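Local coordinates for protein endo-beta-mannanase (Rhizomucor miehei, PDB 4QP0) that probably hydrolyses internal beta-1,4-mannosidic linkages in mannans, galactomannans and glucomannans, as a secreted TIM-barrel enzyme of glycoside hydrolase family 5, at residues A[74-79]-A[117-122]; A[273-278]-A[289-294]; A[328-333]-A[339-344]. All blocks are in the same frame, centred on the assembly; numbering follows the deposited sequence.

Contact 1 of 3, residues A[74-79]-A[117-122]. With SO4 (sulfate ion), chain B.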
ATOM      1  N   ASN A  74      30.200   1.894   5.033  1.00 73.83           N
ATOM      2  CA  ASN A  74      29.373   1.807   6.254  1.00 70.10           C
ATOM      3  C   ASN A  74      28.044   2.560   6.145  1.00 66.18           C
ATOM      4  O   ASN A  74      27.453   2.949   7.156  1.00 62.39           O
ATOM      5  CB  ASN A  74      30.147   2.278   7.500  1.00 74.22           C
ATOM      6  CG  ASN A  74      31.418   1.485   7.740  1.00 77.39           C
ATOM      7  OD1 ASN A  74      31.422   0.252   7.674  1.00 77.84           O
ATOM      8  ND2 ASN A  74      32.509   2.193   8.033  1.00 78.18           N
ATOM      9  N   LYS A  75      27.573   2.745   4.915  1.00 63.91           N
ATOM     10  CA  LYS A  75      26.430   3.614   4.653  1.00 61.30           C
ATOM     11  C   LYS A  75      25.324   2.910   3.871  1.00 57.49           C
ATOM     12  O   LYS A  75      25.583   1.999   3.079  1.00 55.53           O
ATOM     13  CB  LYS A  75      26.895   4.879   3.908  1.00 63.44           C
ATOM     14  CG  LYS A  75      25.882   6.019   3.850  1.00 65.57           C
ATOM     15  CD  LYS A  75      25.649   6.650   5.216  1.00 66.70           C
ATOM     16  CE  LYS A  75      24.343   7.425   5.243  1.00 67.23           C
ATOM     17  NZ  LYS A  75      24.044   7.963   6.599  1.00 67.57           N
ATOM     18  N   MET A  76      24.087   3.329   4.120  1.00 54.45           N
ATOM     19  CA  MET A  76      22.968   2.938   3.277  1.00 49.28           C
ATOM     20  C   MET A  76      22.947   3.894   2.090  1.00 45.24           C
ATOM     21  O   MET A  76      22.649   5.080   2.242  1.00 43.26           O
ATOM     22  CB  MET A  76      21.646   2.984   4.051  1.00 48.66           C
ATOM     23  CG  MET A  76      20.467   2.357   3.313  1.00 48.26           C
ATOM     24  SD  MET A  76      20.624   0.590   2.972  1.00 46.08           S
ATOM     25  CE  MET A  76      20.310  -0.099   4.596  1.00 47.18           C
ATOM     26  N   VAL A  77      23.284   3.369   0.916  1.00 42.93           N
ATOM     27  CA  VAL A  77      23.361   4.186  -0.297  1.00 42.06           C
ATOM     28  C   VAL A  77      22.123   4.036  -1.185  1.00 40.86           C
ATOM     29  O   VAL A  77      21.479   2.978  -1.195  1.00 39.78           O
ATOM     30  CB  VAL A  77      24.666   3.939  -1.095  1.00 40.84           C
ATOM     31  CG1 VAL A  77      25.877   4.273  -0.234  1.00 41.32           C
ATOM     32  CG2 VAL A  77      24.747   2.509  -1.610  1.00 41.01           C
ATOM     33  N   ILE A  78      21.801   5.107  -1.913  1.00 40.75           N
ATOM     34  CA  ILE A  78      20.586   5.184  -2.734  1.00 39.88           C
ATOM     35  C   ILE A  78      20.938   5.225  -4.223  1.00 40.32           C
ATOM     36  O   ILE A  78      21.909   5.867  -4.616  1.00 40.37           O
ATOM     37  CB  ILE A  78      19.735   6.419  -2.350  1.00 39.21           C
ATOM     38  CG1 ILE A  78      19.299   6.335  -0.877  1.00 38.67           C
ATOM     39  CG2 ILE A  78      18.528   6.560  -3.274  1.00 39.02           C
ATOM     40  CD1 ILE A  78      18.725   7.618  -0.308  1.00 37.38           C
ATOM     41  N   ASN A  79      20.129   4.552  -5.041  1.00 41.04           N
ATOM     42  CA  ASN A  79      20.388   4.411  -6.476  1.00 40.11           C
ATOM     43  C   ASN A  79      19.555   5.325  -7.367  1.00 40.93           C
ATOM     44  O   ASN A  79      18.376   5.060  -7.616  1.00 41.91           O
ATOM     45  CB  ASN A  79      20.185   2.955  -6.902  1.00 38.80           C
ATOM     46  CG  ASN A  79      20.593   2.698  -8.341  1.00 39.13           C
ATOM     47  OD1 ASN A  79      21.364   3.463  -8.929  1.00 38.24           O
ATOM     48  ND2 ASN A  79      20.080   1.608  -8.919  1.00 37.65           N
ATOM     49  N   MET A 117      11.982  -4.073   5.761  1.00 40.31           N
ATOM     50  CA  MET A 117      12.552  -3.606   7.029  1.00 40.47           C
ATOM     51  C   MET A 117      13.750  -4.425   7.472  1.00 41.78           C
ATOM     52  O   MET A 117      14.693  -3.886   8.045  1.00 42.08           O
ATOM     53  CB  MET A 117      11.517  -3.667   8.152  1.00 38.69           C
ATOM     54  CG  MET A 117      10.296  -2.793   7.975  1.00 37.89           C
ATOM     55  SD  MET A 117       9.074  -3.219   9.224  1.00 37.61           S
ATOM     56  CE  MET A 117       7.726  -2.159   8.713  1.00 35.51           C
ATOM     57  N   ASP A 118      13.690  -5.732   7.231  1.00 43.37           N
ATOM     58  CA  ASP A 118      14.714  -6.663   7.716  1.00 45.03           C
ATOM     59  C   ASP A 118      16.113  -6.359   7.145  1.00 43.94           C
ATOM     60  O   ASP A 118      17.131  -6.650   7.786  1.00 43.14           O
ATOM     61  CB  ASP A 118      14.299  -8.126   7.445  1.00 47.03           C
ATOM     62  CG  ASP A 118      13.248  -8.656   8.446  1.00 47.55           C
ATOM     63  OD1 ASP A 118      12.869  -7.929   9.398  1.00 49.24           O
ATOM     64  OD2 ASP A 118      12.805  -9.817   8.280  1.00 45.05           O
ATOM     65  N   TYR A 119      16.150  -5.764   5.953  1.00 42.12           N
ATOM     66  CA  TYR A 119      17.408  -5.350   5.327  1.00 41.01           C
ATOM     67  C   TYR A 119      18.107  -4.275   6.164  1.00 40.74           C
ATOM     68  O   TYR A 119      19.326  -4.320   6.359  1.00 40.36           O
ATOM     69  CB  TYR A 119      17.161  -4.836   3.907  1.00 41.88           C
ATOM     70  CG  TYR A 119      18.415  -4.735   3.060  1.00 42.40           C
ATOM     71  CD1 TYR A 119      18.727  -5.719   2.116  1.00 42.07           C
ATOM     72  CD2 TYR A 119      19.291  -3.655   3.200  1.00 41.89           C
ATOM     73  CE1 TYR A 119      19.875  -5.626   1.341  1.00 41.70           C
ATOM     74  CE2 TYR A 119      20.439  -3.559   2.427  1.00 41.81           C
ATOM     75  CZ  TYR A 119      20.724  -4.541   1.503  1.00 41.27           C
ATOM     76  OH  TYR A 119      21.860  -4.436   0.743  1.00 42.64           O
ATOM     77  N   TYR A 120      17.322  -3.311   6.645  1.00 39.28           N
ATOM     78  CA  TYR A 120      17.799  -2.275   7.545  1.00 38.83           C
ATOM     79  C   TYR A 120      18.361  -2.899   8.825  1.00 40.62           C
ATOM     80  O   TYR A 120      19.459  -2.561   9.261  1.00 41.78           O
ATOM     81  CB  TYR A 120      16.658  -1.336   7.936  1.00 36.20           C
ATOM     82  CG  TYR A 120      16.130  -0.400   6.869  1.00 34.15           C
ATOM     83  CD1 TYR A 120      16.553   0.932   6.812  1.00 32.90           C
ATOM     84  CD2 TYR A 120      15.155  -0.824   5.955  1.00 33.02           C
ATOM     85  CE1 TYR A 120      16.047   1.805   5.860  1.00 31.91           C
ATOM     86  CE2 TYR A 120      14.640   0.042   5.002  1.00 31.39           C
ATOM     87  CZ  TYR A 120      15.085   1.353   4.955  1.00 32.20           C
ATOM     88  OH  TYR A 120      14.571   2.210   4.010  1.00 31.29           O
ATOM     89  N   VAL A 121      17.592  -3.815   9.410  1.00 41.91           N
ATOM     90  CA  VAL A 121      17.921  -4.418  10.701  1.00 43.03           C
ATOM     91  C   VAL A 121      19.208  -5.250  10.646  1.00 43.41           C
ATOM     92  O   VAL A 121      20.050  -5.152  11.543  1.00 44.83           O
ATOM     93  CB  VAL A 121      16.744  -5.258  11.253  1.00 42.92           C
ATOM     94  CG1 VAL A 121      17.062  -5.789  12.644  1.00 43.39           C
ATOM     95  CG2 VAL A 121      15.473  -4.423  11.298  1.00 42.66           C
ATOM     96  N   LYS A 122      19.344  -6.060   9.599  1.00 43.27           N
ATOM     97  CA  LYS A 122      20.521  -6.895   9.390  1.00 43.32           C
ATOM     98  C   LYS A 122      21.778  -6.039   9.285  1.00 45.20           C
ATOM     99  O   LYS A 122      22.732  -6.228  10.049  1.00 44.80           O
ATOM    100  CB  LYS A 122      20.346  -7.741   8.125  1.00 44.49           C
ATOM    101  CG  LYS A 122      21.563  -8.564   7.720  1.00 43.16           C
ATOM    102  CD  LYS A 122      21.360  -9.296   6.400  1.00 44.63           C
ATOM    103  CE  LYS A 122      20.942  -8.356   5.272  1.00 46.95           C
ATOM    104  NZ  LYS A 122      21.706  -8.581   4.009  1.00 46.63           N
TER
HETATM  105  S   SO4 B 401      22.762  -7.626  -0.615  1.00 51.29           S
HETATM  106  O1  SO4 B 401      23.058  -7.428   0.820  1.00 51.80           O
HETATM  107  O2  SO4 B 401      23.866  -8.373  -1.264  1.00 50.76           O
HETATM  108  O3  SO4 B 401      21.504  -8.400  -0.762  1.00 52.48           O
HETATM  109  O4  SO4 B 401      22.612  -6.292  -1.255  1.00 51.71           O
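Met76 reaches from strand 75-78 to helix 116-124, making a Met-aromatic contact with Tyr119 and touching Tyr120 with its methyl. The strand belongs to a two-stranded antiparallel hairpin, which lies at the periphery of the TIM barrel. At its start, Asn74 and Lys75 both face Asp70 across the hairpin and form a G1 beta bulge. Met76 follows and carries the contact. Its CG lies anti to the backbone N (chi1 -170°), and the chain then bends at chi2 and chi3. This brings CE to the edge of the Tyr119 ring, near its plane, 4.0 Å from CD2. The sulfur stands further along that ring, with SD 4.2 Å from CE2 of Tyr119 and 5.4 Å from the ring centroid. The same methyl touches Tyr120 more loosely, with CE of Met76 4.5 Å from CD1. Helix 136-151 closes in nearby, as Ser141 touches both Met76 and Tyr120. The polar end of Tyr120 is bonded to Gln67 in the partner strand. Further along, Val77 pairs with Gln68 through the backbone, and Asn79 with Phe66. The Tyr119 hydroxyl is gripped twice. It accepts from the backbone N of Trp69 and donates to a sulfate, probably from the crystallisation liquor. Ser61 also holds this ion. The donated bond runs 2.8 Å from Tyr119 OH to sulfate O4, which lies in the ring plane.

Contact 2 of 3, residues A[273-278]-A[289-294]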
ATOM      1  N   GLN A 273     -18.242  -9.183   7.242  1.00 27.11           N
ATOM      2  CA  GLN A 273     -18.176  -8.497   8.540  1.00 28.01           C
ATOM      3  C   GLN A 273     -16.908  -7.646   8.681  1.00 26.99           C
ATOM      4  O   GLN A 273     -16.941  -6.584   9.292  1.00 27.96           O
ATOM      5  CB  GLN A 273     -18.291  -9.494   9.702  1.00 28.96           C
ATOM      6  CG  GLN A 273     -18.350  -8.844  11.076  1.00 30.45           C
ATOM      7  CD  GLN A 273     -19.737  -8.328  11.409  1.00 30.68           C
ATOM      8  OE1 GLN A 273     -20.634  -9.113  11.708  1.00 32.62           O
ATOM      9  NE2 GLN A 273     -19.914  -7.007  11.382  1.00 29.86           N
ATOM     10  N   TRP A 274     -15.809  -8.109   8.095  1.00 26.19           N
ATOM     11  CA  TRP A 274     -14.518  -7.413   8.149  1.00 26.68           C
ATOM     12  C   TRP A 274     -14.552  -6.084   7.433  1.00 26.98           C
ATOM     13  O   TRP A 274     -14.019  -5.081   7.944  1.00 25.33           O
ATOM     14  CB  TRP A 274     -13.454  -8.319   7.541  1.00 26.87           C
ATOM     15  CG  TRP A 274     -12.033  -7.802   7.533  1.00 26.00           C
ATOM     16  CD1 TRP A 274     -11.248  -7.516   6.422  1.00 25.65           C
ATOM     17  CD2 TRP A 274     -11.158  -7.554   8.687  1.00 25.46           C
ATOM     18  NE1 TRP A 274      -9.992  -7.107   6.799  1.00 25.10           N
ATOM     19  CE2 TRP A 274      -9.872  -7.101   8.138  1.00 25.66           C
ATOM     20  CE3 TRP A 274     -11.305  -7.648  10.060  1.00 26.10           C
ATOM     21  CZ2 TRP A 274      -8.796  -6.762   8.955  1.00 25.52           C
ATOM     22  CZ3 TRP A 274     -10.208  -7.306  10.877  1.00 26.13           C
ATOM     23  CH2 TRP A 274      -8.990  -6.871  10.331  1.00 25.66           C
ATOM     24  N   ILE A 275     -15.174  -6.068   6.248  1.00 25.79           N
ATOM     25  CA  ILE A 275     -15.351  -4.844   5.457  1.00 26.33           C
ATOM     26  C   ILE A 275     -16.262  -3.870   6.204  1.00 27.41           C
ATOM     27  O   ILE A 275     -15.875  -2.730   6.471  1.00 27.21           O
ATOM     28  CB  ILE A 275     -15.932  -5.140   4.043  1.00 26.94           C
ATOM     29  CG1 ILE A 275     -14.971  -6.012   3.230  1.00 26.30           C
ATOM     30  CG2 ILE A 275     -16.236  -3.848   3.285  1.00 26.46           C
ATOM     31  CD1 ILE A 275     -15.647  -6.854   2.171  1.00 25.63           C
ATOM     32  N   LYS A 276     -17.472  -4.327   6.536  1.00 29.35           N
ATOM     33  CA  LYS A 276     -18.441  -3.536   7.303  1.00 29.24           C
ATOM     34  C   LYS A 276     -17.770  -2.878   8.515  1.00 28.84           C
ATOM     35  O   LYS A 276     -17.968  -1.687   8.766  1.00 28.11           O
ATOM     36  CB  LYS A 276     -19.615  -4.411   7.758  1.00 29.96           C
ATOM     37  CG  LYS A 276     -20.569  -4.831   6.652  1.00 32.29           C
ATOM     38  CD  LYS A 276     -21.444  -6.005   7.065  1.00 33.93           C
ATOM     39  CE  LYS A 276     -22.786  -5.582   7.636  1.00 35.16           C
ATOM     40  NZ  LYS A 276     -22.757  -5.409   9.112  1.00 36.31           N
ATOM     41  N   ASP A 277     -16.978  -3.657   9.253  1.00 29.09           N
ATOM     42  CA  ASP A 277     -16.254  -3.147  10.433  1.00 28.98           C
ATOM     43  C   ASP A 277     -15.306  -1.992  10.113  1.00 27.60           C
ATOM     44  O   ASP A 277     -15.204  -1.048  10.887  1.00 29.14           O
ATOM     45  CB  ASP A 277     -15.506  -4.268  11.165  1.00 29.59           C
ATOM     46  CG  ASP A 277     -16.445  -5.210  11.918  1.00 31.29           C
ATOM     47  OD1 ASP A 277     -17.634  -4.853  12.119  1.00 31.42           O
ATOM     48  OD2 ASP A 277     -15.995  -6.319  12.303  1.00 31.77           O
ATOM     49  N   HIS A 278     -14.624  -2.062   8.976  1.00 26.50           N
ATOM     50  CA  HIS A 278     -13.777  -0.953   8.543  1.00 26.85           C
ATOM     51  C   HIS A 278     -14.543   0.206   7.949  1.00 26.15           C
ATOM     52  O   HIS A 278     -14.146   1.359   8.134  1.00 26.45           O
ATOM     53  CB  HIS A 278     -12.671  -1.437   7.614  1.00 27.44           C
ATOM     54  CG  HIS A 278     -11.691  -2.372   8.283  1.00 27.92           C
ATOM     55  ND1 HIS A 278     -10.535  -1.948   8.812  1.00 28.59           N
ATOM     56  CD2 HIS A 278     -11.748  -3.742   8.512  1.00 27.59           C
ATOM     57  CE1 HIS A 278      -9.880  -2.992   9.352  1.00 28.01           C
ATOM     58  NE2 HIS A 278     -10.627  -4.088   9.168  1.00 28.26           N
ATOM     59  N   VAL A 289     -11.420   5.332   4.402  1.00 28.75           N
ATOM     60  CA  VAL A 289     -10.721   4.072   4.564  1.00 28.23           C
ATOM     61  C   VAL A 289     -10.750   3.373   3.207  1.00 28.63           C
ATOM     62  O   VAL A 289     -11.692   3.546   2.425  1.00 26.42           O
ATOM     63  CB  VAL A 289     -11.343   3.213   5.689  1.00 27.77           C
ATOM     64  CG1 VAL A 289     -10.628   1.880   5.819  1.00 26.99           C
ATOM     65  CG2 VAL A 289     -11.268   3.949   7.018  1.00 27.80           C
ATOM     66  N   ILE A 290      -9.689   2.623   2.925  1.00 28.86           N
ATOM     67  CA  ILE A 290      -9.558   1.917   1.664  1.00 28.20           C
ATOM     68  C   ILE A 290      -9.141   0.471   1.918  1.00 28.51           C
ATOM     69  O   ILE A 290      -8.169   0.201   2.638  1.00 28.55           O
ATOM     70  CB  ILE A 290      -8.574   2.646   0.707  1.00 28.66           C
ATOM     71  CG1 ILE A 290      -8.538   1.979  -0.676  1.00 28.32           C
ATOM     72  CG2 ILE A 290      -7.182   2.768   1.322  1.00 28.27           C
ATOM     73  CD1 ILE A 290      -7.511   2.563  -1.625  1.00 28.78           C
ATOM     74  N   MET A 291      -9.913  -0.457   1.359  1.00 28.37           N
ATOM     75  CA  MET A 291      -9.530  -1.860   1.328  1.00 28.29           C
ATOM     76  C   MET A 291      -8.562  -1.974   0.171  1.00 28.52           C
ATOM     77  O   MET A 291      -8.947  -2.260  -0.963  1.00 27.59           O
ATOM     78  CB  MET A 291     -10.737  -2.769   1.128  1.00 28.97           C
ATOM     79  CG  MET A 291     -10.392  -4.249   1.086  1.00 29.17           C
ATOM     80  SD  MET A 291     -11.832  -5.292   1.351  1.00 29.67           S
ATOM     81  CE  MET A 291     -12.760  -5.070  -0.171  1.00 27.88           C
ATOM     82  N   GLU A 292      -7.294  -1.712   0.460  1.00 28.42           N
ATOM     83  CA  GLU A 292      -6.336  -1.482  -0.610  1.00 29.08           C
ATOM     84  C   GLU A 292      -5.715  -2.768  -1.126  1.00 28.86           C
ATOM     85  O   GLU A 292      -5.055  -2.756  -2.164  1.00 30.06           O
ATOM     86  CB  GLU A 292      -5.258  -0.516  -0.148  1.00 29.28           C
ATOM     87  CG  GLU A 292      -4.502  -0.996   1.079  1.00 29.02           C
ATOM     88  CD  GLU A 292      -3.226  -0.225   1.265  1.00 31.29           C
ATOM     89  OE1 GLU A 292      -3.029   0.735   0.493  1.00 31.67           O
ATOM     90  OE2 GLU A 292      -2.428  -0.569   2.169  1.00 31.93           O
ATOM     91  N   GLU A 293      -5.902  -3.856  -0.381  1.00 28.06           N
ATOM     92  CA  GLU A 293      -5.563  -5.196  -0.850  1.00 29.63           C
ATOM     93  C   GLU A 293      -6.704  -6.139  -0.530  1.00 30.36           C
ATOM     94  O   GLU A 293      -7.191  -6.176   0.602  1.00 30.26           O
ATOM     95  CB  GLU A 293      -4.295  -5.732  -0.188  1.00 30.19           C
ATOM     96  CG  GLU A 293      -3.006  -5.414  -0.921  1.00 31.75           C
ATOM     97  CD  GLU A 293      -1.794  -6.142  -0.341  1.00 33.50           C
ATOM     98  OE1 GLU A 293      -1.835  -7.387  -0.198  1.00 32.71           O
ATOM     99  OE2 GLU A 293      -0.786  -5.466  -0.044  1.00 33.77           O
ATOM    100  N   TYR A 294      -7.146  -6.880  -1.536  1.00 30.26           N
ATOM    101  CA  TYR A 294      -7.959  -8.064  -1.296  1.00 30.29           C
ATOM    102  C   TYR A 294      -7.714  -9.099  -2.367  1.00 29.80           C
ATOM    103  O   TYR A 294      -7.354  -8.758  -3.498  1.00 29.45           O
ATOM    104  CB  TYR A 294      -9.448  -7.743  -1.115  1.00 28.56           C
ATOM    105  CG  TYR A 294     -10.152  -7.144  -2.290  1.00 27.85           C
ATOM    106  CD1 TYR A 294     -10.886  -7.942  -3.167  1.00 28.40           C
ATOM    107  CD2 TYR A 294     -10.138  -5.771  -2.504  1.00 27.59           C
ATOM    108  CE1 TYR A 294     -11.566  -7.388  -4.242  1.00 28.10           C
ATOM    109  CE2 TYR A 294     -10.805  -5.206  -3.574  1.00 27.36           C
ATOM    110  CZ  TYR A 294     -11.521  -6.016  -4.441  1.00 28.09           C
ATOM    111  OH  TYR A 294     -12.181  -5.456  -5.507  1.00 27.24           O
TER
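Met291 extends its CG anti to the backbone N (chi1 180°) and bends only at chi3 (71°), which lays its thioether against Ile275. Ile275 turns CG1 beside its own backbone N (chi1 -63°), and that branch faces the sulfur. The two side chains join helix 270-284 to strand 289-294 in a beta-alpha-beta unit of the TIM barrel. The strand before the helix, 253-257, runs parallel to 289-294 and is its neighbour in the sheet. Ile275 CG1 rests 3.7 Å from Met291 SD. Its tip, CD1, is 4.1 Å from CE of Met291. Trp309, Thr312 and Val313 of helix 299-315 also touch Ile275, so it packs against both the strand and that helix. One turn further along its own helix, His278 meets Val289 of the strand. Val289 CG2 lies 4.0 Å from His278 O, and Val289 CG1 is 4.3 Å from His278 CB. All four touching residues are buried, and no hydrogen bond crosses between the two segments. Met291 is also the centre of an inverse gamma turn. Beyond it, Glu292 and Glu293 both form salt bridges with Arg53. They lie toward the C-terminal end of the strand, the end where family 5 enzymes have their cleft. On the helix, Gln273 NE2 donates to Asp277 OD1 at 3.2 Å, from above the carboxylate plane.

Contact 3 of 3, residues A[328-333]-A[339-344]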
ATOM      1  N   VAL A 328       0.186  -8.288 -15.729  1.00 40.37           N
ATOM      2  CA  VAL A 328       0.811  -8.030 -17.019  1.00 41.95           C
ATOM      3  C   VAL A 328       2.279  -8.435 -16.908  1.00 44.23           C
ATOM      4  O   VAL A 328       2.988  -7.934 -16.030  1.00 44.53           O
ATOM      5  CB  VAL A 328       0.709  -6.546 -17.425  1.00 42.21           C
ATOM      6  N   PRO A 329       2.742  -9.367 -17.770  1.00 45.45           N
ATOM      7  CA  PRO A 329       1.990 -10.094 -18.801  1.00 46.39           C
ATOM      8  C   PRO A 329       0.947 -11.012 -18.175  1.00 46.36           C
ATOM      9  O   PRO A 329       1.085 -11.383 -17.005  1.00 45.48           O
ATOM     10  CB  PRO A 329       3.070 -10.927 -19.503  1.00 47.43           C
ATOM     11  CG  PRO A 329       4.149 -11.092 -18.480  1.00 46.96           C
ATOM     12  CD  PRO A 329       4.155  -9.797 -17.719  1.00 45.60           C
ATOM     13  N   CYS A 330      -0.084 -11.368 -18.941  1.00 46.27           N
ATOM     14  CA  CYS A 330      -1.176 -12.178 -18.403  1.00 47.10           C
ATOM     15  C   CYS A 330      -0.704 -13.527 -17.860  1.00 47.31           C
ATOM     16  O   CYS A 330      -0.182 -14.368 -18.595  1.00 48.12           O
ATOM     17  CB  CYS A 330      -2.296 -12.381 -19.420  1.00 48.92           C
ATOM     18  SG  CYS A 330      -3.544 -13.545 -18.818  1.00 51.25           S
ATOM     19  N   SER A 331      -0.916 -13.715 -16.563  1.00 47.78           N
ATOM     20  CA  SER A 331      -0.441 -14.882 -15.833  1.00 48.46           C
ATOM     21  C   SER A 331      -1.285 -15.050 -14.571  1.00 48.28           C
ATOM     22  O   SER A 331      -1.894 -14.090 -14.089  1.00 46.58           O
ATOM     23  CB  SER A 331       1.044 -14.696 -15.471  1.00 48.48           C
ATOM     24  OG  SER A 331       1.516 -15.706 -14.596  1.00 48.81           O
ATOM     25  N   THR A 332      -1.330 -16.275 -14.051  1.00 49.28           N
ATOM     26  CA  THR A 332      -1.920 -16.542 -12.738  1.00 48.46           C
ATOM     27  C   THR A 332      -1.014 -15.984 -11.632  1.00 47.44           C
ATOM     28  O   THR A 332      -1.470 -15.759 -10.507  1.00 45.79           O
ATOM     29  CB  THR A 332      -2.142 -18.051 -12.509  1.00 48.92           C
ATOM     30  N   MET A 333       0.260 -15.769 -11.980  1.00 44.46           N
ATOM     31  CA  MET A 333       1.283 -15.198 -11.094  1.00 44.53           C
ATOM     32  C   MET A 333       1.393 -15.939  -9.766  1.00 43.05           C
ATOM     33  O   MET A 333       1.833 -17.085  -9.729  1.00 44.56           O
ATOM     34  CB  MET A 333       1.050 -13.698 -10.875  1.00 45.70           C
ATOM     35  CG  MET A 333       1.230 -12.852 -12.126  1.00 46.14           C
ATOM     36  SD  MET A 333       1.155 -11.080 -11.794  1.00 47.85           S
ATOM     37  CE  MET A 333       2.637 -10.845 -10.810  1.00 45.62           C
ATOM     38  N   CYS A 339      -5.943 -11.000 -15.224  1.00 44.48           N
ATOM     39  CA  CYS A 339      -5.609 -10.337 -16.484  1.00 46.75           C
ATOM     40  C   CYS A 339      -6.806  -9.522 -16.951  1.00 46.44           C
ATOM     41  O   CYS A 339      -7.934  -9.802 -16.561  1.00 48.53           O
ATOM     42  CB  CYS A 339      -5.233 -11.354 -17.566  1.00 47.95           C
ATOM     43  SG  CYS A 339      -4.162 -12.717 -17.045  1.00 53.78           S
ATOM     44  N   ALA A 340      -6.560  -8.511 -17.780  1.00 45.49           N
ATOM     45  CA  ALA A 340      -7.643  -7.759 -18.405  1.00 43.68           C
ATOM     46  C   ALA A 340      -8.272  -8.591 -19.518  1.00 44.28           C
ATOM     47  O   ALA A 340      -9.430  -8.380 -19.884  1.00 42.86           O
ATOM     48  CB  ALA A 340      -7.132  -6.440 -18.951  1.00 42.45           C
ATOM     49  N   SER A 341      -7.491  -9.537 -20.042  1.00 44.54           N
ATOM     50  CA  SER A 341      -7.937 -10.445 -21.093  1.00 45.00           C
ATOM     51  C   SER A 341      -8.870 -11.541 -20.559  1.00 45.68           C
ATOM     52  O   SER A 341      -9.490 -12.269 -21.339  1.00 46.50           O
ATOM     53  CB  SER A 341      -6.727 -11.061 -21.810  1.00 43.54           C
ATOM     54  OG  SER A 341      -6.026 -11.957 -20.963  1.00 42.63           O
ATOM     55  N   ASP A 342      -8.963 -11.659 -19.236  1.00 46.63           N
ATOM     56  CA  ASP A 342      -9.886 -12.598 -18.596  1.00 46.71           C
ATOM     57  C   ASP A 342     -11.296 -12.405 -19.143  1.00 46.14           C
ATOM     58  O   ASP A 342     -11.730 -11.271 -19.369  1.00 46.08           O
ATOM     59  CB  ASP A 342      -9.885 -12.410 -17.072  1.00 46.90           C
ATOM     60  CG  ASP A 342      -8.589 -12.883 -16.412  1.00 47.48           C
ATOM     61  OD1 ASP A 342      -7.717 -13.438 -17.114  1.00 48.58           O
ATOM     62  OD2 ASP A 342      -8.444 -12.704 -15.183  1.00 46.21           O
ATOM     63  N   ASN A 343     -11.996 -13.512 -19.367  1.00 46.15           N
ATOM     64  CA  ASN A 343     -13.368 -13.478 -19.875  1.00 47.29           C
ATOM     65  C   ASN A 343     -14.371 -12.970 -18.844  1.00 46.17           C
ATOM     66  O   ASN A 343     -15.291 -12.219 -19.178  1.00 47.22           O
ATOM     67  CB  ASN A 343     -13.797 -14.863 -20.359  1.00 48.99           C
ATOM     68  CG  ASN A 343     -12.890 -15.412 -21.438  1.00 51.55           C
ATOM     69  OD1 ASN A 343     -12.631 -16.615 -21.490  1.00 54.37           O
ATOM     70  ND2 ASN A 343     -12.405 -14.533 -22.313  1.00 52.54           N
ATOM     71  N   ASP A 344     -14.186 -13.387 -17.595  1.00 44.42           N
ATOM     72  CA  ASP A 344     -15.073 -12.999 -16.496  1.00 44.34           C
ATOM     73  C   ASP A 344     -14.576 -11.749 -15.750  1.00 42.93           C
ATOM     74  O   ASP A 344     -14.800 -11.596 -14.543  1.00 44.89           O
ATOM     75  CB  ASP A 344     -15.271 -14.176 -15.525  1.00 44.76           C
ATOM     76  CG  ASP A 344     -13.953 -14.792 -15.055  1.00 44.17           C
ATOM     77  OD1 ASP A 344     -12.875 -14.231 -15.352  1.00 44.76           O
ATOM     78  OD2 ASP A 344     -14.002 -15.851 -14.389  1.00 43.23           O
TER
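Cys339 is joined to Cys330 by a disulfide, with the two SG atoms 2.1 Å apart. The Cys339 SG sits beside its own backbone N (chi1 -43°), while the Cys330 SG is anti to its N (chi1 173°). The bridge has a chi3 of 76°. It holds the two CA atoms of Cys330 and Cys339 5.2 Å apart. Cys339 SG also lies 3.4 Å from the backbone N of Ser331, a close approach but not a hydrogen bond. Next, Ala340 turns to helix 34-47, where it touches Asp43 and Leu47. Ser341 comes back to the bridge. Its OG, set between the backbone N and the carbonyl carbon, is 3.6 Å from Cys330 SG. Asp342 then folds over the start of its own segment. Its OD2 accepts from the backbone N of Cys339 at 3.0 Å, and the donor stands well above the carboxylate plane. A weak backbone bond from Asp342 N to Cys339 O spans the same turn. Asp344 ends the segment at the N-cap position of helix 345-358, though its side chain makes no capping bond. In the other segment, Ser331 OG accepts from Met333 N at 2.9 Å and so forms an ST turn. The whole is a short disulfide-closed loop, here in the irregular connection between barrel strand 320-323 and the C-terminal helix.

Overall arrangement
Contact 2 lies nearest the centre of the chain and is fully buried. The centres of contacts 1 and 3 both lie about 21 Å from the centre of the chain. Contact 1 is nevertheless buried, while contact 3 is partly open to solvent. The chemistry follows these places. In 273-278 with 289-294 a helix packs on a barrel strand through aliphatic and thioether groups. In 74-79 with 117-122 methionine meets aromatic rings between a peripheral hairpin and a helix. In 328-333 with 339-344 a covalent bond ties two irregular segments. No two contacts share a helix or strand, and none touch. Strand 320-323, which pairs with 289-294, leads into the loop of contact 3.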